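Local coordinates for NAD-dependent aldehyde dehydrogenase (Sinorhizobium meliloti, PDB 3U4J) that catalyses the oxidation of aldehydes to carboxylic acids with NAD as the hydride acceptor, at the interface of chains A and B. Sequence-based numbering; all coordinates share one arbitrary frame. Chains: chain A/B, NAD-dependent aldehyde dehydrogenase.

The interface of chains A and B. Residues chain A 290, 294, 327, 331, 342; chain B 503-505.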
loop_
_atom_site.group_PDB
_atom_site.type_symbol
_atom_site.label_atom_id
_atom_site.label_comp_id
_atom_site.label_asym_id
_atom_site.label_seq_id
_atom_site.Cartn_x
_atom_site.Cartn_y
_atom_site.Cartn_z
ATOM N N ASP A 290 18.519 -28.813 16.563
ATOM C CA ASP A 290 17.210 -28.747 17.203
ATOM C C ASP A 290 16.129 -28.415 16.168
ATOM O O ASP A 290 15.052 -29.018 16.156
ATOM C CB ASP A 290 17.276 -27.701 18.332
ATOM C CG ASP A 290 15.945 -27.484 19.012
ATOM O OD1 ASP A 290 15.224 -26.529 18.627
ATOM O OD2 ASP A 290 15.610 -28.272 19.932
ATOM N N TYR A 294 12.886 -30.539 15.117
ATOM C CA TYR A 294 11.580 -29.872 15.107
ATOM C C TYR A 294 10.927 -29.941 13.722
ATOM O O TYR A 294 9.754 -30.261 13.598
ATOM C CB TYR A 294 11.763 -28.404 15.508
ATOM C CG TYR A 294 10.469 -27.616 15.706
ATOM C CD1 TYR A 294 9.261 -28.252 16.057
ATOM C CD2 TYR A 294 10.463 -26.227 15.577
ATOM C CE1 TYR A 294 8.067 -27.511 16.235
ATOM C CE2 TYR A 294 9.278 -25.475 15.777
ATOM C CZ TYR A 294 8.100 -26.120 16.102
ATOM O OH TYR A 294 6.963 -25.368 16.315
ATOM N N ILE A 327 19.144 -35.890 20.034
ATOM C CA ILE A 327 17.797 -35.370 20.308
ATOM C C ILE A 327 16.766 -36.454 19.980
ATOM O O ILE A 327 15.849 -36.709 20.762
ATOM C CB ILE A 327 17.505 -34.036 19.543
ATOM C CG1 ILE A 327 18.367 -32.896 20.123
ATOM C CG2 ILE A 327 16.047 -33.659 19.657
ATOM C CD1 ILE A 327 18.573 -31.668 19.182
ATOM N N VAL A 331 13.788 -37.530 22.605
ATOM C CA VAL A 331 12.493 -36.851 22.449
ATOM C C VAL A 331 11.266 -37.740 22.743
ATOM O O VAL A 331 11.120 -38.854 22.202
ATOM C CB VAL A 331 12.368 -36.136 21.057
ATOM C CG1 VAL A 331 12.334 -37.131 19.899
ATOM C CG2 VAL A 331 11.123 -35.236 21.046
ATOM N N LYS A 342 5.983 -34.963 23.027
ATOM C CA LYS A 342 6.356 -33.957 22.025
ATOM C C LYS A 342 5.902 -34.382 20.635
ATOM O O LYS A 342 5.745 -33.553 19.752
ATOM C CB LYS A 342 7.885 -33.719 22.022
ATOM C CG LYS A 342 8.449 -33.105 23.314
ATOM C CD LYS A 342 7.998 -31.652 23.561
ATOM C CE LYS A 342 8.705 -30.644 22.654
ATOM N NZ LYS A 342 10.183 -30.916 22.639
ATOM N N PRO B 503 14.994 -23.163 21.669
ATOM C CA PRO B 503 14.993 -24.567 21.201
ATOM C C PRO B 503 13.633 -25.234 21.377
ATOM O O PRO B 503 12.930 -24.923 22.324
ATOM C CB PRO B 503 16.025 -25.247 22.114
ATOM C CG PRO B 503 16.075 -24.385 23.342
ATOM C CD PRO B 503 15.926 -22.980 22.799
ATOM N N TRP B 504 13.278 -26.127 20.449
ATOM C CA TRP B 504 12.088 -26.957 20.568
ATOM C C TRP B 504 12.315 -28.020 21.639
ATOM O O TRP B 504 11.477 -28.212 22.516
ATOM C CB TRP B 504 11.795 -27.624 19.221
ATOM C CG TRP B 504 10.600 -28.541 19.174
ATOM C CD1 TRP B 504 9.293 -28.200 19.365
ATOM C CD2 TRP B 504 10.602 -29.946 18.835
ATOM N NE1 TRP B 504 8.484 -29.306 19.195
ATOM C CE2 TRP B 504 9.266 -30.387 18.874
ATOM C CE3 TRP B 504 11.611 -30.865 18.526
ATOM C CZ2 TRP B 504 8.904 -31.703 18.592
ATOM C CZ3 TRP B 504 11.253 -32.185 18.248
ATOM C CH2 TRP B 504 9.908 -32.586 18.282
ATOM N N PHE B 505 13.460 -28.688 21.579
ATOM C CA PHE B 505 13.789 -29.728 22.548
ATOM C C PHE B 505 14.499 -29.135 23.759
ATOM O O PHE B 505 15.613 -28.613 23.642
ATOM C CB PHE B 505 14.653 -30.810 21.903
ATOM C CG PHE B 505 15.077 -31.901 22.859
ATOM C CD1 PHE B 505 14.183 -32.896 23.244
ATOM C CD2 PHE B 505 16.385 -31.930 23.365
ATOM C CE1 PHE B 505 14.579 -33.909 24.117
ATOM C CE2 PHE B 505 16.794 -32.945 24.232
ATOM C CZ PHE B 505 15.894 -33.933 24.611
#
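In this aldehyde dehydrogenase-family tetramer, the C-terminal tail of chain B, in loop conformation with a helical turn of the backbone at B:Trp504, lies against chain A, beside helices 285-297 and 317-330. B:Trp504 hides more surface than any other residue of the patch, 105 Å². Its CG stands anti to the backbone N (chi1 179°), which sends the indole away from the tail and between A:Tyr294 and A:Lys342. From the base outward, CB passes A:Asp290 OD1 and the CG of A:Tyr294. CG and CD1 then lie over the tyrosine ring, where CD1 of B:Trp504 comes to 3.3 Å from CD1 of A:Tyr294. The phenol and the five-membered ring are stacked with planes 20° apart, and the indole NE1 also lies over the CD1-CE1 side of the phenol. Farther out, CE3 is 3.6 Å from A:Tyr294 CA, whose C-H points at the face of the six-membered ring. At the far rim, CH2 meets the A:Val331 methyl CG2 at 4.0 Å.

The opposite face of the indole is covered by A:Lys342, whose chain is kinked at three successive torsions beyond CB. Its CE packs over the five-membered ring, while the amine NZ sits 4.1 Å from the centroid of the six-membered ring in a cation-pi contact. The same NZ donates to the B:Trp504 carbonyl O at 3.0 Å, approaching from above the carbonyl plane.

The tail backbone is held by A:Asp290, whose carboxylate receives two successive amide N-H groups in a forked grip. OD1 accepts from B:Trp504 N at 2.7 Å. OD2 accepts from B:Phe505 N, also at 2.7 Å. Both bonds are nearly straight and use the syn lone pairs. This pairing would fix the rotation of the carboxylate and may favour its charged form. Beyond it, B:Phe505 runs antiparallel to A:Ile327, with its ring CG against the methyl CG2.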